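Local structure of octenoyl-CoA reductase/carboxylase (Streptomyces sp., 4A0S) at residues L185-A197 / Q418-L431. The protein probably catalyses the NADPH-dependent reductive carboxylation of 2-octenoyl-CoA, supplying an extender unit for cinnabaramide polyketide biosynthesis. Sequence-based numbering, arbitrary orientation.
Sequences LPKPAHLTWEEAA and QGLGVTDPDLRARL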
loop_
_atom_site.group_PDB
_atom_site.type_symbol
_atom_site.label_atom_id
_atom_site.label_comp_id
_atom_site.label_asym_id
_atom_site.label_seq_id
_atom_site.Cartn_x
_atom_site.Cartn_y
_atom_site.Cartn_z
ATOM N N LEU A 185 14.067 -20.209 12.415
ATOM C CA LEU A 185 14.917 -19.673 11.372
ATOM C C LEU A 185 16.333 -20.167 11.619
ATOM O O LEU A 185 16.693 -20.442 12.763
ATOM C CB LEU A 185 14.882 -18.151 11.380
ATOM C CG LEU A 185 13.541 -17.526 11.003
ATOM C CD1 LEU A 185 13.559 -16.017 11.278
ATOM C CD2 LEU A 185 13.180 -17.881 9.540
ATOM N N PRO A 186 17.133 -20.278 10.552
ATOM C CA PRO A 186 18.525 -20.639 10.790
ATOM C C PRO A 186 19.210 -19.567 11.613
ATOM O O PRO A 186 19.076 -18.363 11.342
ATOM C CB PRO A 186 19.131 -20.713 9.386
ATOM C CG PRO A 186 18.209 -19.984 8.502
ATOM C CD PRO A 186 16.835 -20.103 9.112
ATOM N N LYS A 187 19.892 -20.007 12.650
ATOM C CA LYS A 187 20.675 -19.107 13.470
ATOM C C LYS A 187 21.753 -18.461 12.611
ATOM O O LYS A 187 22.432 -19.150 11.853
ATOM C CB LYS A 187 21.324 -19.892 14.600
ATOM C CG LYS A 187 22.315 -19.095 15.418
ATOM C CD LYS A 187 23.091 -20.033 16.303
ATOM C CE LYS A 187 24.418 -19.410 16.733
ATOM N NZ LYS A 187 25.389 -19.301 15.591
ATOM N N PRO A 188 21.905 -17.128 12.720
ATOM C CA PRO A 188 23.004 -16.440 12.059
ATOM C C PRO A 188 24.312 -17.095 12.493
ATOM O O PRO A 188 24.630 -17.118 13.683
ATOM C CB PRO A 188 22.903 -15.029 12.617
ATOM C CG PRO A 188 21.463 -14.856 12.875
ATOM C CD PRO A 188 21.014 -16.185 13.416
ATOM N N ALA A 189 25.032 -17.670 11.539
ATOM C CA ALA A 189 26.175 -18.537 11.852
ATOM C C ALA A 189 27.341 -17.843 12.600
ATOM O O ALA A 189 28.068 -18.477 13.367
ATOM C CB ALA A 189 26.668 -19.224 10.587
ATOM N N HIS A 190 27.507 -16.547 12.383
ATOM C CA HIS A 190 28.643 -15.832 12.920
ATOM C C HIS A 190 28.397 -15.376 14.348
ATOM O O HIS A 190 29.240 -14.723 14.938
ATOM C CB HIS A 190 28.900 -14.611 12.060
ATOM C CG HIS A 190 27.763 -13.639 12.077
ATOM N ND1 HIS A 190 26.612 -13.831 11.339
ATOM C CD2 HIS A 190 27.579 -12.495 12.774
ATOM C CE1 HIS A 190 25.782 -12.829 11.559
ATOM N NE2 HIS A 190 26.346 -12.000 12.420
ATOM N N LEU A 191 27.226 -15.700 14.886
ATOM C CA LEU A 191 26.844 -15.228 16.198
ATOM C C LEU A 191 27.004 -16.315 17.233
ATOM O O LEU A 191 26.826 -17.481 16.931
ATOM C CB LEU A 191 25.392 -14.801 16.191
ATOM C CG LEU A 191 25.047 -13.550 15.382
ATOM C CD1 LEU A 191 23.582 -13.266 15.563
ATOM C CD2 LEU A 191 25.902 -12.342 15.766
ATOM N N THR A 192 27.284 -15.918 18.462
ATOM C CA THR A 192 27.275 -16.847 19.561
ATOM C C THR A 192 25.815 -17.144 19.880
ATOM O O THR A 192 24.908 -16.443 19.410
ATOM C CB THR A 192 27.941 -16.247 20.807
ATOM O OG1 THR A 192 27.148 -15.157 21.279
ATOM C CG2 THR A 192 29.348 -15.761 20.505
ATOM N N TRP A 193 25.579 -18.163 20.691
ATOM C CA TRP A 193 24.221 -18.527 21.066
ATOM C C TRP A 193 23.478 -17.365 21.686
ATOM O O TRP A 193 22.359 -17.024 21.263
ATOM C CB TRP A 193 24.229 -19.696 22.032
ATOM C CG TRP A 193 24.775 -20.911 21.452
ATOM C CD1 TRP A 193 25.942 -21.524 21.800
ATOM C CD2 TRP A 193 24.212 -21.689 20.384
ATOM N NE1 TRP A 193 26.132 -22.638 21.038
ATOM C CE2 TRP A 193 25.088 -22.767 20.157
ATOM C CE3 TRP A 193 23.044 -21.586 19.606
ATOM C CZ2 TRP A 193 24.832 -23.748 19.189
ATOM C CZ3 TRP A 193 22.791 -22.556 18.647
ATOM C CH2 TRP A 193 23.687 -23.613 18.434
ATOM N N GLU A 194 24.110 -16.750 22.684
ATOM C CA GLU A 194 23.492 -15.665 23.411
ATOM C C GLU A 194 23.258 -14.451 22.494
ATOM O O GLU A 194 22.234 -13.769 22.590
ATOM C CB GLU A 194 24.306 -15.304 24.662
ATOM C CG GLU A 194 25.752 -14.912 24.374
ATOM C CD GLU A 194 26.709 -16.097 24.299
ATOM O OE1 GLU A 194 26.287 -17.245 24.021
ATOM O OE2 GLU A 194 27.913 -15.854 24.521
ATOM N N GLU A 195 24.182 -14.203 21.576
ATOM C CA GLU A 195 24.010 -13.106 20.616
ATOM C C GLU A 195 22.815 -13.344 19.692
ATOM O O GLU A 195 22.018 -12.436 19.427
ATOM C CB GLU A 195 25.249 -12.982 19.754
ATOM C CG GLU A 195 26.413 -12.278 20.413
ATOM C CD GLU A 195 27.711 -12.564 19.690
ATOM O OE1 GLU A 195 27.666 -13.180 18.616
ATOM O OE2 GLU A 195 28.778 -12.160 20.196
ATOM N N ALA A 196 22.724 -14.571 19.192
ATOM C CA ALA A 196 21.632 -15.001 18.319
ATOM C C ALA A 196 20.277 -14.934 19.052
ATOM O O ALA A 196 19.282 -14.479 18.490
ATOM C CB ALA A 196 21.898 -16.401 17.815
ATOM N N ALA A 197 20.278 -15.341 20.322
ATOM C CA ALA A 197 19.080 -15.427 21.160
ATOM C C ALA A 197 18.429 -14.087 21.486
ATOM O O ALA A 197 17.214 -14.030 21.690
ATOM C CB ALA A 197 19.409 -16.143 22.458
ATOM N N GLN A 418 29.663 -18.574 27.813
ATOM C CA GLN A 418 29.554 -17.597 26.754
ATOM C C GLN A 418 30.470 -17.908 25.581
ATOM O O GLN A 418 31.441 -18.644 25.729
ATOM C CB GLN A 418 29.929 -16.230 27.296
ATOM C CG GLN A 418 28.831 -15.536 28.043
ATOM C CD GLN A 418 29.145 -14.069 28.174
ATOM O OE1 GLN A 418 29.057 -13.314 27.207
ATOM N NE2 GLN A 418 29.545 -13.660 29.364
ATOM N N GLY A 419 30.138 -17.337 24.426
ATOM C CA GLY A 419 31.008 -17.343 23.273
ATOM C C GLY A 419 30.883 -18.550 22.370
ATOM O O GLY A 419 31.612 -18.659 21.386
ATOM N N LEU A 420 29.986 -19.471 22.706
ATOM C CA LEU A 420 29.846 -20.698 21.951
ATOM C C LEU A 420 28.879 -20.524 20.792
ATOM O O LEU A 420 28.077 -19.592 20.779
ATOM C CB LEU A 420 29.346 -21.824 22.842
ATOM C CG LEU A 420 30.219 -22.120 24.063
ATOM C CD1 LEU A 420 29.522 -23.109 24.971
ATOM C CD2 LEU A 420 31.578 -22.644 23.609
ATOM N N GLY A 421 28.965 -21.442 19.838
ATOM C CA GLY A 421 27.986 -21.543 18.769
ATOM C C GLY A 421 28.282 -20.734 17.530
ATOM O O GLY A 421 27.464 -20.691 16.618
ATOM N N VAL A 422 29.455 -20.101 17.475
ATOM C CA VAL A 422 29.856 -19.444 16.248
ATOM C C VAL A 422 30.284 -20.546 15.312
ATOM O O VAL A 422 31.240 -21.262 15.586
ATOM C CB VAL A 422 30.992 -18.453 16.445
ATOM C CG1 VAL A 422 31.389 -17.859 15.088
ATOM C CG2 VAL A 422 30.577 -17.374 17.431
ATOM N N THR A 423 29.528 -20.720 14.240
ATOM C CA THR A 423 29.859 -21.732 13.250
ATOM C C THR A 423 30.350 -21.079 11.956
ATOM O O THR A 423 30.775 -21.772 11.038
ATOM C CB THR A 423 28.673 -22.693 12.983
ATOM O OG1 THR A 423 27.530 -21.945 12.549
ATOM C CG2 THR A 423 28.325 -23.501 14.238
ATOM N N ASP A 424 30.311 -19.747 11.895
ATOM C CA ASP A 424 30.989 -19.010 10.812
ATOM C C ASP A 424 31.944 -17.993 11.432
ATOM O O ASP A 424 31.680 -16.789 11.419
ATOM C CB ASP A 424 30.000 -18.353 9.842
ATOM C CG ASP A 424 30.674 -17.812 8.576
ATOM O OD1 ASP A 424 31.923 -17.828 8.441
ATOM O OD2 ASP A 424 29.945 -17.341 7.701
ATOM N N PRO A 425 33.063 -18.490 11.994
ATOM C CA PRO A 425 34.033 -17.609 12.640
ATOM C C PRO A 425 34.627 -16.599 11.673
ATOM O O PRO A 425 34.941 -15.489 12.086
ATOM C CB PRO A 425 35.105 -18.576 13.160
ATOM C CG PRO A 425 34.943 -19.815 12.324
ATOM C CD PRO A 425 33.455 -19.906 12.116
ATOM N N ASP A 426 34.768 -16.980 10.401
ATOM C CA ASP A 426 35.330 -16.083 9.379
ATOM C C ASP A 426 34.467 -14.866 9.179
ATOM O O ASP A 426 34.954 -13.734 9.176
ATOM C CB ASP A 426 35.500 -16.801 8.047
ATOM C CG ASP A 426 36.649 -17.787 8.072
ATOM O OD1 ASP A 426 37.251 -18.000 9.148
ATOM O OD2 ASP A 426 36.926 -18.372 7.013
ATOM N N LEU A 427 33.174 -15.100 9.014
ATOM C CA LEU A 427 32.239 -14.001 8.937
ATOM C C LEU A 427 32.325 -13.216 10.224
ATOM O O LEU A 427 32.420 -11.989 10.197
ATOM C CB LEU A 427 30.824 -14.508 8.746
ATOM C CG LEU A 427 29.774 -13.410 8.630
ATOM C CD1 LEU A 427 30.177 -12.449 7.532
ATOM C CD2 LEU A 427 28.416 -14.043 8.343
ATOM N N ARG A 428 32.310 -13.914 11.352
ATOM C CA ARG A 428 32.382 -13.208 12.614
ATOM C C ARG A 428 33.609 -12.284 12.648
ATOM O O ARG A 428 33.492 -11.111 12.976
ATOM C CB ARG A 428 32.370 -14.159 13.795
ATOM C CG ARG A 428 32.408 -13.449 15.119
ATOM C CD ARG A 428 32.349 -14.445 16.234
ATOM N NE ARG A 428 32.212 -13.773 17.508
ATOM C CZ ARG A 428 31.061 -13.320 17.992
ATOM N NH1 ARG A 428 29.934 -13.483 17.311
ATOM N NH2 ARG A 428 31.050 -12.710 19.165
ATOM N N ALA A 429 34.768 -12.818 12.267
ATOM C CA ALA A 429 36.004 -12.046 12.202
ATOM C C ALA A 429 35.873 -10.837 11.260
ATOM O O ALA A 429 36.308 -9.730 11.602
ATOM C CB ALA A 429 37.153 -12.948 11.758
ATOM N N ARG A 430 35.272 -11.054 10.090
ATOM C CA ARG A 430 35.053 -9.988 9.112
ATOM C C ARG A 430 34.184 -8.853 9.668
ATOM O O ARG A 430 34.487 -7.674 9.461
ATOM C CB ARG A 430 34.448 -10.544 7.818
ATOM C CG ARG A 430 35.484 -11.072 6.810
ATOM C CD ARG A 430 34.823 -11.802 5.649
ATOM N NE ARG A 430 34.239 -13.079 6.081
ATOM C CZ ARG A 430 33.335 -13.777 5.394
ATOM N NH1 ARG A 430 32.889 -13.335 4.225
ATOM N NH2 ARG A 430 32.873 -14.918 5.876
ATOM N N LEU A 431 33.117 -9.209 10.380
ATOM C CA LEU A 431 32.204 -8.206 10.923
ATOM C C LEU A 431 32.804 -7.583 12.165
ATOM O O LEU A 431 32.679 -6.381 12.404
ATOM C CB LEU A 431 30.818 -8.798 11.207
ATOM C CG LEU A 431 30.009 -9.255 9.977
ATOM C CD1 LEU A 431 28.783 -10.056 10.404
ATOM C CD2 LEU A 431 29.608 -8.090 9.074
HETATM O O HOH W 1 25.415 -21.574 14.060
HETATM O O HOH W 2 27.633 -19.546 24.099
HETATM O O HOH W 3 29.303 -13.650 24.748
#
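R428 and E195 meet end-on across the contact. NH1 of R428 bonds to OE1 of E195 and NH2 to OE2, each at 2.6 Å and each on a syn lone pair, with the guanidinium and carboxylate planes only 14° apart. The R428 chain, with CG anti to the backbone N (chi1 -179°) and extended as far as NE, carries the guanidinium past H190, whose carbonyl O takes a second bond from NH1 (2.8 Å), in the guanidinium plane. T192 CG2 covers one guanidinium face, and E433 adds a further carboxylate at NH2. A leucine in place of R428 would probably leave the E195 carboxylate without its charged mate and H190 O without this donor.

Backbone-to-backbone bonds extend the seam. A189 O accepts from T423 N within its carbonyl plane and from D424 N above it; W193 N donates to L420 O (2.9 Å). Two side chains also grip backbone: E194 OE2 accepts from G419 N (2.7 Å) on its syn lone pair, and K187 NZ donates to both G421 O (2.7 Å) and L191 O, bridging two neighbouring acceptors that cannot bond each other.

Among nonpolar contacts, L431 CD1 lies over one H190 face in a CH-pi contact, 3.9 Å from the centroid, while L427 CD2 approaches ND1. G421 CA sits against a W193 face, where a beta carbon would clash with NE1.

The E195 carboxylate also accepts from T192 N, and E195 N donates to T192 OG1: a capping box starting helix 193-197, which packs on strand 64-73. Segment 418-431, with D424 as N-cap of helix 425-431, is thus fastened to turn 188-191 and this helix start, in the GroES-like catalytic domain of the medium-chain dehydrogenase/reductase fold.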